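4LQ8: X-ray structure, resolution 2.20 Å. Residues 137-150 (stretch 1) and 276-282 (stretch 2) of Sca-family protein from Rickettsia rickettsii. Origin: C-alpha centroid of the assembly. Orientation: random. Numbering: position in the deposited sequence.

Stretch 1, residues 137-150: LKKKLESIEIAGYK
Stretch 2 (276-282) ISSPKPL

Residues 137-150 form an uninterrupted stretch of a longer α-helix, with i to i+4 backbone hydrogen bonds from Leu141 N to Leu137 O (2.9 Å) through Lys150 N to Ile146 O (3.2 Å). Residues 276-282 pass beside it, largely extended, and run in the opposite sense along its axis: Ser277 meets Tyr149, Pro279 meets Glu145 (CA to CA 6.2 Å), and Lys280 meets Leu141 (CA to CA 7.0 Å). The contact is small, 337 Å² counting both sides, and the helix supplies it from Lys138, Leu141, Glu145 and Tyr149, spaced three or four residues apart and so aligned on one face.

Ile276 (phi/psi -137/166) lies in the β-strand and does not touch the helix. Ser277, still in the strand (-155/162), points its CB toward the helix, and its p rotamer (chi1 88°) places OG 2.8 Å from Tyr149 OH in a hydrogen bond that either hydroxyl could donate. Tyr149 (chi1 m, chi2 -59°) points its CB toward the loop and brings its OH to the chain; Ser277 OG and Ser278 CA lie at the ring edge, near its plane.

Ser278 (-166/166) turns CB away from the helix, leaving its CA 3.2 Å from Tyr149 OH. Its OG (chi1 80°, p) accepts a hydrogen bond from Lys280 NZ at 2.7 Å and donates one to Pro279 O at 2.9 Å, tying the loop to itself.

Pro279 (-59/149, C-gamma exo) points its CB sideways. The carboxylate of Glu145 lies against it, OE2 3.2 Å from Pro279 CA and OE1 3.4 Å from Pro279 CB. Glu145 points toward the loop with chi1 m, chi2 t (151°) and chi3 5°.

At Lys280 (-128/152) the backbone makes the second direct hydrogen bond to the helix: its N donates to Glu145 OE2 at 2.8 Å and 159°, giving the buried carboxylate a peptide NH. The m, m, t, m side chain leads away from the helix to Ser278. Lys280 O lies 3.3 Å from Leu141 CD1 (Leu141 m, t) and accepts from a water (2.6 Å) that also donates to Glu145 OE1 (2.7 Å) and accepts from Lys138 NZ (2.7 Å).

A cis peptide leads into Pro281 (-70/146, C-gamma endo). Its CD packs 3.8 Å from Lys138 CD and 4.5 Å from Leu141 CD1, so aliphatic carbons of the helix pack against the CD edge of the proline. Lys138 (t, p, t, p) carries its amine past this contact to a salt bridge within the helix, NZ to Glu142 OE2 at 2.8 Å. Leu282 (-88/134; t, p) is buried but beyond reach of the helix.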

# COMPACT_ATOMS: atom_id res chain seq x y z
N LEU A 137 13.46 11.85 5.15
CA LEU A 137 12.13 11.69 4.59
C LEU A 137 11.55 10.36 5.04
O LEU A 137 10.42 10.34 5.52
CB LEU A 137 12.14 11.78 3.04
CG LEU A 137 10.82 11.44 2.33
CD1 LEU A 137 9.66 12.29 2.86
CD2 LEU A 137 10.95 11.55 0.83
N LYS A 138 12.33 9.25 4.92
CA LYS A 138 11.90 7.92 5.31
C LYS A 138 11.34 7.90 6.74
O LYS A 138 10.27 7.35 6.97
CB LYS A 138 13.04 6.90 5.13
CG LYS A 138 12.60 5.46 5.32
CD LYS A 138 11.64 5.01 4.22
CE LYS A 138 11.44 3.52 4.24
NZ LYS A 138 10.44 3.15 5.28
N LYS A 139 12.04 8.56 7.67
CA LYS A 139 11.67 8.69 9.08
C LYS A 139 10.25 9.32 9.19
O LYS A 139 9.41 8.80 9.92
CB LYS A 139 12.72 9.53 9.82
CG LYS A 139 12.39 9.85 11.28
CD LYS A 139 13.22 11.02 11.83
CE LYS A 139 12.39 12.26 12.13
NZ LYS A 139 12.23 13.15 10.94
N LYS A 140 10.00 10.42 8.42
CA LYS A 140 8.73 11.13 8.40
C LYS A 140 7.62 10.21 7.86
O LYS A 140 6.56 10.08 8.48
CB LYS A 140 8.79 12.40 7.55
CG LYS A 140 9.73 13.46 8.10
CD LYS A 140 9.68 14.73 7.27
CE LYS A 140 10.52 15.82 7.91
NZ LYS A 140 11.95 15.67 7.63
N LEU A 141 7.88 9.55 6.73
CA LEU A 141 6.90 8.64 6.12
C LEU A 141 6.51 7.54 7.10
O LEU A 141 5.32 7.29 7.29
CB LEU A 141 7.43 8.04 4.81
CG LEU A 141 7.68 9.06 3.68
CD1 LEU A 141 8.28 8.38 2.49
CD2 LEU A 141 6.38 9.77 3.28
N GLU A 142 7.50 6.95 7.77
CA GLU A 142 7.26 5.89 8.75
C GLU A 142 6.33 6.31 9.89
O GLU A 142 5.39 5.56 10.20
CB GLU A 142 8.58 5.33 9.29
CG GLU A 142 9.35 4.55 8.23
CD GLU A 142 10.67 3.95 8.68
OE1 GLU A 142 10.89 3.87 9.91
OE2 GLU A 142 11.47 3.52 7.82
N SER A 143 6.56 7.48 10.52
CA SER A 143 5.72 7.89 11.64
C SER A 143 4.30 8.23 11.18
O SER A 143 3.37 7.90 11.88
CB SER A 143 6.34 9.03 12.44
OG SER A 143 6.17 10.26 11.77
N ILE A 144 4.13 8.83 9.98
CA ILE A 144 2.78 9.13 9.51
C ILE A 144 2.06 7.86 9.05
O ILE A 144 0.84 7.81 9.14
CB ILE A 144 2.68 10.30 8.49
CG1 ILE A 144 3.39 10.02 7.15
CG2 ILE A 144 3.23 11.57 9.17
CD1 ILE A 144 2.52 9.53 6.01
N GLU A 145 2.81 6.85 8.59
CA GLU A 145 2.21 5.57 8.17
C GLU A 145 1.66 4.79 9.35
O GLU A 145 0.51 4.35 9.29
CB GLU A 145 3.21 4.72 7.37
CG GLU A 145 3.34 5.16 5.93
CD GLU A 145 4.69 4.89 5.30
OE1 GLU A 145 5.55 4.24 5.95
OE2 GLU A 145 4.90 5.30 4.13
N ILE A 146 2.46 4.64 10.43
CA ILE A 146 2.07 3.93 11.65
C ILE A 146 0.85 4.63 12.29
O ILE A 146 -0.15 3.97 12.58
CB ILE A 146 3.28 3.78 12.62
CG1 ILE A 146 4.33 2.78 12.05
CG2 ILE A 146 2.83 3.40 14.06
CD1 ILE A 146 5.73 2.91 12.64
N ALA A 147 0.92 5.97 12.46
CA ALA A 147 -0.16 6.77 13.04
C ALA A 147 -1.38 6.78 12.12
O ALA A 147 -2.50 6.67 12.61
CB ALA A 147 0.32 8.19 13.30
N GLY A 148 -1.15 6.87 10.81
CA GLY A 148 -2.18 6.89 9.79
C GLY A 148 -3.02 5.63 9.79
O GLY A 148 -4.25 5.72 9.85
N TYR A 149 -2.36 4.44 9.74
CA TYR A 149 -3.06 3.16 9.75
C TYR A 149 -3.82 2.96 11.06
O TYR A 149 -4.96 2.50 11.02
CB TYR A 149 -2.13 1.97 9.41
CG TYR A 149 -1.73 1.95 7.95
CD1 TYR A 149 -2.69 1.86 6.95
CD2 TYR A 149 -0.39 1.99 7.56
CE1 TYR A 149 -2.34 1.88 5.60
CE2 TYR A 149 -0.02 1.97 6.21
CZ TYR A 149 -1.00 1.93 5.23
OH TYR A 149 -0.67 1.91 3.90
N LYS A 150 -3.22 3.34 12.20
CA LYS A 150 -3.84 3.24 13.53
C LYS A 150 -5.10 4.10 13.59
O LYS A 150 -6.11 3.65 14.11
CB LYS A 150 -2.88 3.70 14.65
CG LYS A 150 -1.92 2.63 15.15
CD LYS A 150 -0.95 3.21 16.20
CE LYS A 150 0.20 2.28 16.53
NZ LYS A 150 1.28 2.97 17.28
N ILE A 276 -5.51 1.85 -3.53
CA ILE A 276 -4.64 0.98 -2.75
C ILE A 276 -3.72 1.89 -1.94
O ILE A 276 -3.64 3.09 -2.22
CB ILE A 276 -3.83 -0.05 -3.58
CG1 ILE A 276 -2.79 0.65 -4.53
CG2 ILE A 276 -4.75 -1.04 -4.33
CD1 ILE A 276 -1.75 -0.33 -5.20
N SER A 277 -3.05 1.34 -0.94
CA SER A 277 -2.03 2.08 -0.20
C SER A 277 -1.04 1.11 0.40
O SER A 277 -1.35 -0.07 0.58
CB SER A 277 -2.64 2.96 0.90
OG SER A 277 -2.82 2.28 2.13
N SER A 278 0.12 1.63 0.76
CA SER A 278 1.16 0.88 1.45
C SER A 278 2.17 1.85 2.01
O SER A 278 2.21 3.00 1.56
CB SER A 278 1.84 -0.08 0.47
OG SER A 278 2.81 0.57 -0.33
N PRO A 279 3.06 1.41 2.93
CA PRO A 279 4.22 2.25 3.28
C PRO A 279 5.04 2.53 2.01
O PRO A 279 5.07 1.68 1.10
CB PRO A 279 5.04 1.36 4.24
CG PRO A 279 4.13 0.30 4.64
CD PRO A 279 3.18 0.07 3.54
N LYS A 280 5.69 3.70 1.95
CA LYS A 280 6.48 4.13 0.79
C LYS A 280 7.90 4.56 1.18
O LYS A 280 8.07 5.07 2.28
CB LYS A 280 5.76 5.28 0.00
CG LYS A 280 4.46 4.88 -0.71
CD LYS A 280 4.65 3.77 -1.76
CE LYS A 280 3.44 3.54 -2.64
NZ LYS A 280 2.40 2.72 -1.96
N PRO A 281 8.92 4.44 0.29
CA PRO A 281 8.87 3.80 -1.04
C PRO A 281 8.69 2.28 -0.88
O PRO A 281 9.18 1.69 0.08
CB PRO A 281 10.23 4.18 -1.65
CG PRO A 281 11.14 4.26 -0.47
CD PRO A 281 10.30 4.86 0.63
N LEU A 282 7.97 1.67 -1.80
CA LEU A 282 7.76 0.22 -1.78
C LEU A 282 8.91 -0.48 -2.56
O LEU A 282 9.28 -0.02 -3.63
CB LEU A 282 6.40 -0.09 -2.44
CG LEU A 282 5.87 -1.51 -2.32
CD1 LEU A 282 5.67 -1.92 -0.85
CD2 LEU A 282 4.55 -1.64 -3.04
O HOH W 1 7.97 4.25 4.78
O HOH W 2 8.42 1.82 3.38